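Local coordinates for periplasmic binding protein/LacI transcriptional regulator (Burkholderia multivorans, PDB 4YLE) that probably binds a sugar or sugar-like solute in the periplasm and hands it to an ABC transporter for uptake, at residues 119-124 with 140-145; 156-161 with 188-193; 172-177 with 200-205; 234-239 with 259-264. All blocks are in the same frame, centred on the assembly; numbering follows the deposited sequence.

Contact 1: residues 119-124 with 140-145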
loop_
_atom_site.group_PDB
_atom_site.type_symbol
_atom_site.label_atom_id
_atom_site.label_comp_id
_atom_site.label_asym_id
_atom_site.label_seq_id
_atom_site.Cartn_x
_atom_site.Cartn_y
_atom_site.Cartn_z
ATOM N N ILE A 119 20.084 8.355 -6.220
ATOM C CA ILE A 119 19.264 7.412 -6.958
ATOM C C ILE A 119 17.972 7.252 -6.160
ATOM O O ILE A 119 18.012 6.993 -4.970
ATOM C CB ILE A 119 20.001 6.043 -7.158
ATOM C CG1 ILE A 119 21.248 6.246 -8.040
ATOM C CG2 ILE A 119 19.082 4.961 -7.774
ATOM C CD1 ILE A 119 20.946 6.766 -9.449
ATOM N N VAL A 120 16.836 7.434 -6.817
ATOM C CA VAL A 120 15.535 7.191 -6.174
ATOM C C VAL A 120 14.816 6.050 -6.838
ATOM O O VAL A 120 14.692 6.016 -8.051
ATOM C CB VAL A 120 14.658 8.443 -6.238
ATOM C CG1 VAL A 120 13.318 8.196 -5.553
ATOM C CG2 VAL A 120 15.403 9.652 -5.641
ATOM N N VAL A 121 14.320 5.124 -6.011
ATOM C CA VAL A 121 13.504 4.015 -6.435
ATOM C C VAL A 121 12.183 4.149 -5.706
ATOM O O VAL A 121 12.161 4.439 -4.525
ATOM C CB VAL A 121 14.155 2.672 -6.095
ATOM C CG1 VAL A 121 13.288 1.524 -6.531
ATOM C CG2 VAL A 121 15.550 2.557 -6.757
ATOM N N ASN A 122 11.116 3.943 -6.453
ATOM C CA ASN A 122 9.733 4.086 -6.005
ATOM C C ASN A 122 9.232 2.690 -5.693
ATOM O O ASN A 122 9.316 1.811 -6.554
ATOM C CB ASN A 122 8.954 4.752 -7.143
ATOM C CG ASN A 122 7.483 4.994 -6.868
ATOM O OD1 ASN A 122 6.793 5.414 -7.788
ATOM N ND2 ASN A 122 7.006 4.783 -5.636
ATOM N N ILE A 123 8.712 2.484 -4.493
ATOM C CA ILE A 123 8.020 1.235 -4.200
ATOM C C ILE A 123 6.584 1.437 -3.720
ATOM O O ILE A 123 6.221 2.545 -3.367
ATOM C CB ILE A 123 8.754 0.409 -3.127
ATOM C CG1 ILE A 123 8.688 1.080 -1.744
ATOM C CG2 ILE A 123 10.242 0.164 -3.557
ATOM C CD1 ILE A 123 9.364 0.256 -0.602
ATOM N N ASP A 124 5.795 0.344 -3.753
ATOM C CA ASP A 124 4.464 0.240 -3.112
ATOM C C ASP A 124 3.395 1.016 -3.874
ATOM O O ASP A 124 2.533 0.432 -4.539
ATOM C CB ASP A 124 4.539 0.707 -1.662
ATOM C CG ASP A 124 3.188 0.664 -0.953
ATOM O OD1 ASP A 124 2.317 -0.085 -1.396
ATOM O OD2 ASP A 124 3.013 1.373 0.066
ATOM N N PRO A 140 12.367 4.393 -11.463
ATOM C CA PRO A 140 11.960 2.984 -11.508
ATOM C C PRO A 140 10.979 2.630 -10.407
ATOM O O PRO A 140 11.074 3.180 -9.314
ATOM C CB PRO A 140 13.284 2.230 -11.309
ATOM C CG PRO A 140 14.164 3.175 -10.635
ATOM C CD PRO A 140 13.812 4.521 -11.198
ATOM N N PHE A 141 10.052 1.728 -10.714
ATOM C CA PHE A 141 9.038 1.289 -9.761
ATOM C C PHE A 141 9.216 -0.183 -9.466
ATOM O O PHE A 141 9.453 -0.982 -10.385
ATOM C CB PHE A 141 7.625 1.574 -10.306
ATOM C CG PHE A 141 6.544 1.193 -9.335
ATOM C CD1 PHE A 141 6.417 1.875 -8.149
ATOM C CD2 PHE A 141 5.707 0.123 -9.572
ATOM C CE1 PHE A 141 5.438 1.497 -7.207
ATOM C CE2 PHE A 141 4.737 -0.231 -8.646
ATOM C CZ PHE A 141 4.622 0.448 -7.480
ATOM N N VAL A 142 9.162 -0.510 -8.174
ATOM C CA VAL A 142 9.056 -1.874 -7.671
ATOM C C VAL A 142 7.796 -1.993 -6.834
ATOM O O VAL A 142 7.665 -1.359 -5.792
ATOM C CB VAL A 142 10.288 -2.230 -6.832
ATOM C CG1 VAL A 142 10.188 -3.644 -6.282
ATOM C CG2 VAL A 142 11.550 -2.032 -7.644
ATOM N N GLY A 143 6.843 -2.780 -7.305
ATOM C CA GLY A 143 5.659 -3.053 -6.534
ATOM C C GLY A 143 4.668 -3.856 -7.345
ATOM O O GLY A 143 4.939 -4.264 -8.497
ATOM N N PRO A 144 3.502 -4.083 -6.742
ATOM C CA PRO A 144 2.470 -4.941 -7.316
ATOM C C PRO A 144 1.511 -4.253 -8.259
ATOM O O PRO A 144 1.338 -3.035 -8.270
ATOM C CB PRO A 144 1.721 -5.412 -6.088
ATOM C CG PRO A 144 1.784 -4.246 -5.170
ATOM C CD PRO A 144 3.199 -3.746 -5.344
ATOM N N ASP A 145 0.827 -5.098 -9.015
ATOM C CA ASP A 145 -0.304 -4.667 -9.807
ATOM C C ASP A 145 -1.511 -4.769 -8.876
ATOM O O ASP A 145 -2.025 -5.872 -8.618
ATOM C CB ASP A 145 -0.473 -5.538 -11.051
ATOM C CG ASP A 145 -1.662 -5.131 -11.896
ATOM O OD1 ASP A 145 -2.675 -4.687 -11.318
ATOM O OD2 ASP A 145 -1.612 -5.269 -13.155
HETATM O O HOH W 1 1.929 -0.806 -6.794
#
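Asn122 and Phe141 each carry CG anti to the backbone N (chi1 -180° and -178°), beside the carbonyl carbon, and the two groups meet on one face of a pair of parallel strands. Phe141 CD1 lies 3.5 Å from Asn122 CG, with the ring and amide planes 70° apart. The ring also reaches the Asp124 backbone, Phe141 CZ lying 3.6 Å from Asp124 O, which sits at the ring edge near its plane. The amide itself is tied to the chain that follows: OD1 accepts from Leu127 N and ND2 donates to Asn125 O. On the opposite face the contact is aliphatic. Val142 CG2 approaches Val121 CG1 at 4.1 Å, while Val142 CB packs against Ile123 CG2 and Pro140 CG meets Val121 CG2.

Three backbone bonds join the segments. Asn122 uses both of its groups, its N donating to Pro140 O at 3.0 Å and its O accepting from Val142 N at 2.8 Å. Asp124 N then donates to Val142 O at 3.2 Å. Beyond this last bond a water continues the link, donating to Asp124 O (2.6 Å) and to Pro144 O (2.7 Å). The Asp124 carboxylate makes a salt bridge with Lys40 and a hydrogen bond to an unidentified bound ligand. Strands 119-123 and 141-144 are the parallel arms of a beta-alpha-beta unit that crosses over through helix 129-133, and the ligand lies at the C-terminal end of strand 119-123, as in type I periplasmic binding proteins.

Contact 2: residues 156-161 with 188-193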
loop_
_atom_site.group_PDB
_atom_site.type_symbol
_atom_site.label_atom_id
_atom_site.label_comp_id
_atom_site.label_asym_id
_atom_site.label_seq_id
_atom_site.Cartn_x
_atom_site.Cartn_y
_atom_site.Cartn_z
ATOM N N TYR A 156 -12.772 -14.062 -4.937
ATOM C CA TYR A 156 -13.079 -15.016 -3.884
ATOM C C TYR A 156 -14.397 -14.649 -3.191
ATOM O O TYR A 156 -15.265 -15.504 -2.986
ATOM C CB TYR A 156 -11.937 -15.086 -2.877
ATOM C CG TYR A 156 -12.074 -16.243 -1.915
ATOM C CD1 TYR A 156 -11.839 -17.553 -2.323
ATOM C CD2 TYR A 156 -12.459 -16.030 -0.619
ATOM C CE1 TYR A 156 -11.972 -18.616 -1.434
ATOM C CE2 TYR A 156 -12.598 -17.082 0.270
ATOM C CZ TYR A 156 -12.351 -18.363 -0.134
ATOM O OH TYR A 156 -12.504 -19.411 0.761
ATOM N N LEU A 157 -14.547 -13.376 -2.840
ATOM C CA LEU A 157 -15.800 -12.888 -2.292
ATOM C C LEU A 157 -16.976 -13.158 -3.205
ATOM O O LEU A 157 -18.039 -13.581 -2.746
ATOM C CB LEU A 157 -15.707 -11.392 -2.028
ATOM C CG LEU A 157 -16.985 -10.692 -1.552
ATOM C CD1 LEU A 157 -17.508 -11.240 -0.210
ATOM C CD2 LEU A 157 -16.692 -9.188 -1.454
ATOM N N ALA A 158 -16.810 -12.914 -4.497
ATOM C CA ALA A 158 -17.923 -13.103 -5.442
ATOM C C ALA A 158 -18.484 -14.511 -5.383
ATOM O O ALA A 158 -19.688 -14.704 -5.544
ATOM C CB ALA A 158 -17.472 -12.787 -6.853
ATOM N N LYS A 159 -17.626 -15.497 -5.130
ATOM C CA LYS A 159 -18.078 -16.886 -5.075
ATOM C C LYS A 159 -19.086 -17.089 -3.942
ATOM O O LYS A 159 -19.928 -18.000 -3.999
ATOM C CB LYS A 159 -16.901 -17.848 -4.879
ATOM C CG LYS A 159 -15.731 -17.679 -5.818
ATOM C CD LYS A 159 -16.155 -17.496 -7.265
ATOM C CE LYS A 159 -14.988 -16.995 -8.115
ATOM N NZ LYS A 159 -15.395 -15.844 -8.983
ATOM N N LYS A 160 -18.986 -16.237 -2.917
ATOM C CA LYS A 160 -19.780 -16.376 -1.696
ATOM C C LYS A 160 -21.057 -15.556 -1.752
ATOM O O LYS A 160 -21.981 -15.774 -0.960
ATOM C CB LYS A 160 -18.936 -15.977 -0.479
ATOM C CG LYS A 160 -17.829 -16.975 -0.176
ATOM C CD LYS A 160 -17.753 -17.313 1.295
ATOM C CE LYS A 160 -17.095 -18.669 1.533
ATOM N NZ LYS A 160 -17.072 -18.976 2.990
ATOM N N LEU A 161 -21.103 -14.629 -2.704
ATOM C CA LEU A 161 -22.236 -13.751 -2.901
ATOM C C LEU A 161 -23.061 -14.237 -4.048
ATOM O O LEU A 161 -22.826 -15.320 -4.581
ATOM C CB LEU A 161 -21.787 -12.311 -3.174
ATOM C CG LEU A 161 -21.043 -11.616 -2.043
ATOM C CD1 LEU A 161 -20.640 -10.176 -2.384
ATOM C CD2 LEU A 161 -21.863 -11.616 -0.784
ATOM N N ASP A 188 -14.099 -4.527 -10.657
ATOM C CA ASP A 188 -14.039 -5.519 -11.726
ATOM C C ASP A 188 -14.643 -6.833 -11.276
ATOM O O ASP A 188 -15.415 -7.470 -12.001
ATOM C CB ASP A 188 -12.587 -5.778 -12.147
ATOM C CG ASP A 188 -11.906 -4.560 -12.795
ATOM O OD1 ASP A 188 -12.605 -3.623 -13.268
ATOM O OD2 ASP A 188 -10.633 -4.601 -12.893
ATOM N N ALA A 189 -14.273 -7.244 -10.066
ATOM C CA ALA A 189 -14.750 -8.507 -9.510
ATOM C C ALA A 189 -16.262 -8.492 -9.315
ATOM O O ALA A 189 -16.964 -9.452 -9.680
ATOM C CB ALA A 189 -14.044 -8.779 -8.204
HETATM N N MSE A 190 -16.759 -7.402 -8.740
HETATM C CA MSE A 190 -18.184 -7.277 -8.469
HETATM C C MSE A 190 -19.004 -7.251 -9.755
HETATM O O MSE A 190 -20.028 -7.932 -9.840
HETATM C CB MSE A 190 -18.442 -6.038 -7.633
HETATM C CG MSE A 190 -17.814 -6.135 -6.220
HETATM SE SE MSE A 190 -18.443 -7.697 -5.172
HETATM C CE MSE A 190 -16.995 -8.983 -5.620
ATOM N N LYS A 191 -18.550 -6.487 -10.755
ATOM C CA LYS A 191 -19.179 -6.499 -12.092
ATOM C C LYS A 191 -19.267 -7.894 -12.708
ATOM O O LYS A 191 -20.301 -8.299 -13.234
ATOM C CB LYS A 191 -18.400 -5.630 -13.074
ATOM C CG LYS A 191 -18.517 -4.119 -12.959
ATOM C CD LYS A 191 -17.549 -3.467 -13.971
ATOM C CE LYS A 191 -17.725 -1.960 -14.111
ATOM N NZ LYS A 191 -17.939 -1.267 -12.818
ATOM N N ALA A 192 -18.150 -8.604 -12.680
ATOM C CA ALA A 192 -18.031 -9.907 -13.315
ATOM C C ALA A 192 -18.959 -10.936 -12.665
ATOM O O ALA A 192 -19.362 -11.938 -13.301
ATOM C CB ALA A 192 -16.610 -10.376 -13.237
ATOM N N GLY A 193 -19.281 -10.687 -11.399
ATOM C CA GLY A 193 -20.106 -11.593 -10.616
ATOM C C GLY A 193 -21.571 -11.219 -10.602
ATOM O O GLY A 193 -22.416 -12.017 -10.183
#
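Met190 meets Ala158 in an entirely apolar contact of two helices. Met190, present as selenomethionine, is bent at chi2 and chi3: chi2 of -58° bends SE round, and chi3 of 94° then places CE, so that the terminal methyl is directed at the partner helix. Met190 CE rests 4.0 Å from Ala158 CB and 4.2 Å from Leu157 CD2, the leucine and methionine chains running at about a right angle. One turn further along, Leu161 CD1 approaches SE of Met190 at 4.3 Å. The methionine thus touches three residues of 156-161 with its last two heavy atoms.

The backbones are spaced with the CA atoms of Ala158 and Gly193 5.8 Å apart and the helix axes 9.3 Å apart at their closest. Gly193 has no side chain to crowd Ala158 CB, which also comes within 4.4 Å of Ala189 O. No hydrogen bond links the two segments; a nearby polar tie between the helices is the salt bridge of Asp188 with Arg147, earlier in helix 146-160.

The helices run roughly parallel, crossing at -34°. Both lean on strand 226-229, where Leu157 and Met190 each touch Leu228, and Leu157 and Leu161 extend the apolar layer to Tyr252 of the outermost strand 252-254. The contact therefore joins helices 146-160 and 177-193 to each other over the four-stranded parallel sheet.

Contact 3: residues 172-177 with 200-205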
loop_
_atom_site.group_PDB
_atom_site.type_symbol
_atom_site.label_atom_id
_atom_site.label_comp_id
_atom_site.label_asym_id
_atom_site.label_seq_id
_atom_site.Cartn_x
_atom_site.Cartn_y
_atom_site.Cartn_z
ATOM N N GLY A 172 -8.656 3.331 0.025
ATOM C CA GLY A 172 -7.535 4.053 0.629
ATOM C C GLY A 172 -7.569 5.545 0.308
ATOM O O GLY A 172 -8.559 6.082 -0.214
ATOM N N VAL A 173 -6.463 6.237 0.611
ATOM C CA VAL A 173 -6.313 7.662 0.259
ATOM C C VAL A 173 -6.532 7.828 -1.243
ATOM O O VAL A 173 -5.794 7.276 -2.040
ATOM C CB VAL A 173 -4.912 8.195 0.687
ATOM C CG1 VAL A 173 -4.631 9.549 0.103
ATOM C CG2 VAL A 173 -4.790 8.242 2.206
ATOM N N SER A 174 -7.558 8.591 -1.624
ATOM C CA SER A 174 -8.035 8.608 -3.015
ATOM C C SER A 174 -7.054 9.196 -4.041
ATOM O O SER A 174 -7.198 8.962 -5.238
ATOM C CB SER A 174 -9.368 9.353 -3.078
ATOM O OG SER A 174 -10.318 8.645 -2.296
ATOM N N THR A 175 -6.020 9.880 -3.573
ATOM C CA THR A 175 -5.015 10.449 -4.460
ATOM C C THR A 175 -3.794 9.543 -4.592
ATOM O O THR A 175 -2.699 9.988 -4.956
ATOM C CB THR A 175 -4.576 11.798 -3.946
ATOM O OG1 THR A 175 -4.138 11.646 -2.595
ATOM C CG2 THR A 175 -5.749 12.797 -4.004
ATOM N N THR A 176 -3.964 8.272 -4.263
ATOM C CA THR A 176 -2.874 7.329 -4.468
ATOM C C THR A 176 -3.246 6.353 -5.549
ATOM O O THR A 176 -4.391 5.915 -5.668
ATOM C CB THR A 176 -2.484 6.565 -3.180
ATOM O OG1 THR A 176 -3.596 5.801 -2.682
ATOM C CG2 THR A 176 -2.020 7.533 -2.128
ATOM N N THR A 177 -2.251 6.032 -6.357
ATOM C CA THR A 177 -2.430 5.043 -7.384
ATOM C C THR A 177 -2.882 3.719 -6.784
ATOM O O THR A 177 -3.791 3.080 -7.313
ATOM C CB THR A 177 -1.133 4.863 -8.180
ATOM O OG1 THR A 177 -0.722 6.137 -8.657
ATOM C CG2 THR A 177 -1.335 3.908 -9.340
ATOM N N VAL A 200 -18.814 3.927 -2.592
ATOM C CA VAL A 200 -17.354 3.912 -2.551
ATOM C C VAL A 200 -16.941 5.146 -1.778
ATOM O O VAL A 200 -17.275 6.258 -2.186
ATOM C CB VAL A 200 -16.704 3.914 -3.969
ATOM C CG1 VAL A 200 -15.176 3.898 -3.876
ATOM C CG2 VAL A 200 -17.152 2.705 -4.772
ATOM N N GLN A 201 -16.250 4.944 -0.656
ATOM C CA GLN A 201 -15.817 6.023 0.219
ATOM C C GLN A 201 -14.439 5.730 0.788
ATOM O O GLN A 201 -14.081 4.581 1.028
ATOM C CB GLN A 201 -16.798 6.223 1.372
ATOM C CG GLN A 201 -18.249 6.513 0.954
ATOM C CD GLN A 201 -19.181 6.548 2.142
ATOM O OE1 GLN A 201 -18.912 7.237 3.128
ATOM N NE2 GLN A 201 -20.283 5.791 2.066
ATOM N N SER A 202 -13.677 6.779 1.024
ATOM C CA SER A 202 -12.321 6.604 1.542
ATOM C C SER A 202 -12.271 6.532 3.060
ATOM O O SER A 202 -12.798 7.395 3.769
ATOM C CB SER A 202 -11.419 7.737 1.061
ATOM O OG SER A 202 -10.116 7.590 1.581
ATOM N N GLY A 203 -11.600 5.493 3.543
ATOM C CA GLY A 203 -11.273 5.358 4.940
ATOM C C GLY A 203 -9.822 5.750 5.202
ATOM O O GLY A 203 -9.324 5.510 6.289
ATOM N N GLU A 204 -9.181 6.344 4.200
ATOM C CA GLU A 204 -7.846 6.953 4.286
ATOM C C GLU A 204 -6.750 6.040 4.876
ATOM O O GLU A 204 -5.804 6.522 5.484
ATOM C CB GLU A 204 -7.930 8.246 5.104
ATOM C CG GLU A 204 -8.692 9.335 4.351
ATOM C CD GLU A 204 -9.014 10.490 5.224
ATOM O OE1 GLU A 204 -8.110 10.912 5.971
ATOM O OE2 GLU A 204 -10.169 10.960 5.176
ATOM N N TRP A 205 -6.943 4.740 4.686
ATOM C CA TRP A 205 -6.035 3.665 5.073
ATOM C C TRP A 205 -6.060 3.369 6.561
ATOM O O TRP A 205 -5.290 2.517 7.024
ATOM C CB TRP A 205 -4.581 3.955 4.683
ATOM C CG TRP A 205 -4.239 4.135 3.235
ATOM C CD1 TRP A 205 -3.559 5.179 2.692
ATOM C CD2 TRP A 205 -4.480 3.208 2.149
ATOM N NE1 TRP A 205 -3.371 4.979 1.348
ATOM C CE2 TRP A 205 -3.918 3.774 0.991
ATOM C CE3 TRP A 205 -5.128 1.974 2.050
ATOM C CZ2 TRP A 205 -3.979 3.148 -0.256
ATOM C CZ3 TRP A 205 -5.170 1.337 0.809
ATOM C CH2 TRP A 205 -4.600 1.932 -0.324
HETATM O O HOH W 2 -8.737 10.242 0.471
#
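Gly172 CA sits over the six-membered ring of Trp205, 3.4 Å from its centroid and only 7° off the ring normal, a CH-pi contact. Val173 N sits over the same face, nearer the rim, and Val173 CG2 reaches Trp205 CD1 at 3.3 Å. Thr176 OG1 comes in at the ring edge, 3.6 Å from Trp205 CZ2.

Beside the ring, Ser202 OG donates to Gly172 O at 2.8 Å, approaching from above the carbonyl plane. Its setting anti to the backbone N (chi1 179°) leaves the same oxygen able to accept from Glu204 N at 3.0 Å, an ST turn that leads the chain round to the tryptophan. A water bridges Ser202 OG and Ser174 N. Further out, Ser174 OG bonds to the Glu171 carboxylate, a type I turn from Val173 to Thr176 shapes the loop, and Thr176 stands at the N-cap of helix 177-193.

One hydroxyl therefore donates to Gly172 O and accepts from Glu204 N and the water, while the Gly172-Val173 backbone covers one face of the indole. With its side chain about 4 Å from the unidentified ligand, Trp205 lies beside it and could contribute to the binding site as aromatic residues do in sugar-binding relatives.

Contact 4: residues 234-239 with 259-264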
loop_
_atom_site.group_PDB
_atom_site.type_symbol
_atom_site.label_atom_id
_atom_site.label_comp_id
_atom_site.label_asym_id
_atom_site.label_seq_id
_atom_site.Cartn_x
_atom_site.Cartn_y
_atom_site.Cartn_z
HETATM N N MSE A 234 -8.257 -0.915 7.433
HETATM C CA MSE A 234 -9.635 -0.490 7.214
HETATM C C MSE A 234 -10.581 -1.657 7.414
HETATM O O MSE A 234 -11.700 -1.452 7.919
HETATM C CB MSE A 234 -9.795 0.133 5.854
HETATM C CG MSE A 234 -9.209 1.514 5.821
HETATM SE SE MSE A 234 -9.471 2.484 4.187
HETATM C CE MSE A 234 -8.823 1.120 2.971
ATOM N N ALA A 235 -10.151 -2.867 7.040
ATOM C CA ALA A 235 -10.960 -4.066 7.253
ATOM C C ALA A 235 -11.202 -4.318 8.737
ATOM O O ALA A 235 -12.296 -4.724 9.100
ATOM C CB ALA A 235 -10.323 -5.266 6.618
ATOM N N ILE A 236 -10.195 -4.069 9.585
ATOM C CA ILE A 236 -10.348 -4.202 11.035
ATOM C C ILE A 236 -11.410 -3.218 11.491
ATOM O O ILE A 236 -12.289 -3.567 12.286
ATOM C CB ILE A 236 -9.002 -3.956 11.769
ATOM C CG1 ILE A 236 -8.068 -5.131 11.488
ATOM C CG2 ILE A 236 -9.208 -3.741 13.261
ATOM C CD1 ILE A 236 -6.611 -4.904 11.935
ATOM N N GLY A 237 -11.354 -1.993 10.983
ATOM C CA GLY A 237 -12.413 -1.037 11.247
ATOM C C GLY A 237 -13.775 -1.545 10.821
ATOM O O GLY A 237 -14.763 -1.429 11.603
ATOM N N ALA A 238 -13.850 -2.125 9.619
ATOM C CA ALA A 238 -15.133 -2.644 9.091
ATOM C C ALA A 238 -15.672 -3.831 9.922
ATOM O O ALA A 238 -16.870 -3.908 10.196
ATOM C CB ALA A 238 -14.961 -3.031 7.620
ATOM N N VAL A 239 -14.792 -4.727 10.355
ATOM C CA VAL A 239 -15.166 -5.810 11.262
ATOM C C VAL A 239 -15.818 -5.263 12.552
ATOM O O VAL A 239 -16.885 -5.737 12.979
ATOM C CB VAL A 239 -13.918 -6.698 11.601
ATOM C CG1 VAL A 239 -14.147 -7.566 12.841
ATOM C CG2 VAL A 239 -13.613 -7.562 10.437
ATOM N N ILE A 259 -1.789 -8.620 7.277
ATOM C CA ILE A 259 -1.111 -8.326 8.546
ATOM C C ILE A 259 -1.465 -9.346 9.621
ATOM O O ILE A 259 -2.513 -9.978 9.567
ATOM C CB ILE A 259 -1.427 -6.905 9.066
ATOM C CG1 ILE A 259 -2.909 -6.788 9.435
ATOM C CG2 ILE A 259 -0.977 -5.878 8.015
ATOM C CD1 ILE A 259 -3.331 -5.437 9.991
ATOM N N ASN A 260 -0.578 -9.518 10.597
ATOM C CA ASN A 260 -0.830 -10.498 11.649
ATOM C C ASN A 260 -2.160 -10.288 12.320
ATOM O O ASN A 260 -2.833 -11.255 12.659
ATOM C CB ASN A 260 0.266 -10.463 12.709
ATOM C CG ASN A 260 1.548 -11.015 12.194
ATOM O OD1 ASN A 260 1.554 -12.094 11.606
ATOM N ND2 ASN A 260 2.646 -10.272 12.367
ATOM N N ALA A 261 -2.551 -9.031 12.517
ATOM C CA ALA A 261 -3.792 -8.763 13.249
ATOM C C ALA A 261 -4.984 -9.394 12.523
ATOM O O ALA A 261 -6.000 -9.692 13.140
ATOM C CB ALA A 261 -3.999 -7.262 13.434
ATOM N N ILE A 262 -4.854 -9.621 11.219
ATOM C CA ILE A 262 -5.986 -10.133 10.445
ATOM C C ILE A 262 -6.099 -11.658 10.536
ATOM O O ILE A 262 -7.128 -12.242 10.199
ATOM C CB ILE A 262 -5.885 -9.691 8.949
ATOM C CG1 ILE A 262 -7.276 -9.384 8.396
ATOM C CG2 ILE A 262 -5.192 -10.719 8.076
ATOM C CD1 ILE A 262 -7.849 -8.055 8.894
ATOM N N LYS A 263 -5.050 -12.315 11.004
ATOM C CA LYS A 263 -5.055 -13.778 10.996
ATOM C C LYS A 263 -6.077 -14.423 11.926
ATOM O O LYS A 263 -6.763 -15.355 11.513
ATOM C CB LYS A 263 -3.651 -14.272 11.302
ATOM C CG LYS A 263 -2.731 -13.946 10.145
ATOM C CD LYS A 263 -1.275 -14.264 10.417
ATOM C CE LYS A 263 -0.406 -13.625 9.354
ATOM N NZ LYS A 263 0.984 -14.090 9.511
ATOM N N PRO A 264 -6.224 -13.928 13.165
ATOM C CA PRO A 264 -7.289 -14.518 13.986
ATOM C C PRO A 264 -8.664 -14.293 13.364
ATOM O O PRO A 264 -9.579 -15.086 13.549
ATOM C CB PRO A 264 -7.170 -13.780 15.317
ATOM C CG PRO A 264 -5.818 -13.164 15.305
ATOM C CD PRO A 264 -5.503 -12.867 13.888
#
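Ile259 opens the second segment by meeting Ile236 through their terminal methyls, CD1 to CD1 at 3.8 Å. Its chi1 of 66° sets CG1 between the backbone N and the carbonyl carbon, and the two chains pass each other at a slant. Asn260 OD1 accepts a hydrogen bond from Lys263 NZ, 2.9 Å away, while the Asn260 backbone N bonds to Glu45. Next, Ala261 CB returns to the contact and touches Ile236 CD1 at 3.8 Å, so this one methyl touches both Ile259 and Ala261.

Ile262 completes the contact. Its CD1 packs 3.9 Å from Ile236 CG1 and lies looser against Ala235 CB, at 4.4 Å. The chain takes up helical form over these residues, with Ile262 N bonded to Ile259 O and Lys263 N to Asn260 O, and it continues into helix 263-268.

No polar bond crosses between the segments, although Asp232, at the start of helix 232-244, accepts from Ile259 N. Helix 232-244 touches both this turn and the sheet: Ala235 and Ala238 rest on strand 226-229, whereas Ile236 faces the entry to helix 263-268 and Ile262 continues to Val271.

In the fold
Contact 1 belongs to the seven-stranded lobe and contacts 2, 3 and 4 to the lobe built on the four-stranded sheet. The unidentified ligand is near three of them: it is about 3 Å from the side chain of Asp124 in contact 1, about 4 Å from that of Trp205 in contact 3 and about 6 Å from that of Ile259 in contact 4. Contacts 3 and 4 touch directly, Met234 SE packing 3.4 Å from Trp205 N. Contact 2 stands away, its centre about 29 Å from that of contact 1, yet strand 141-144 leads straight into its helix 146-160. Its other helix, 177-193, joins the two segments of contact 3.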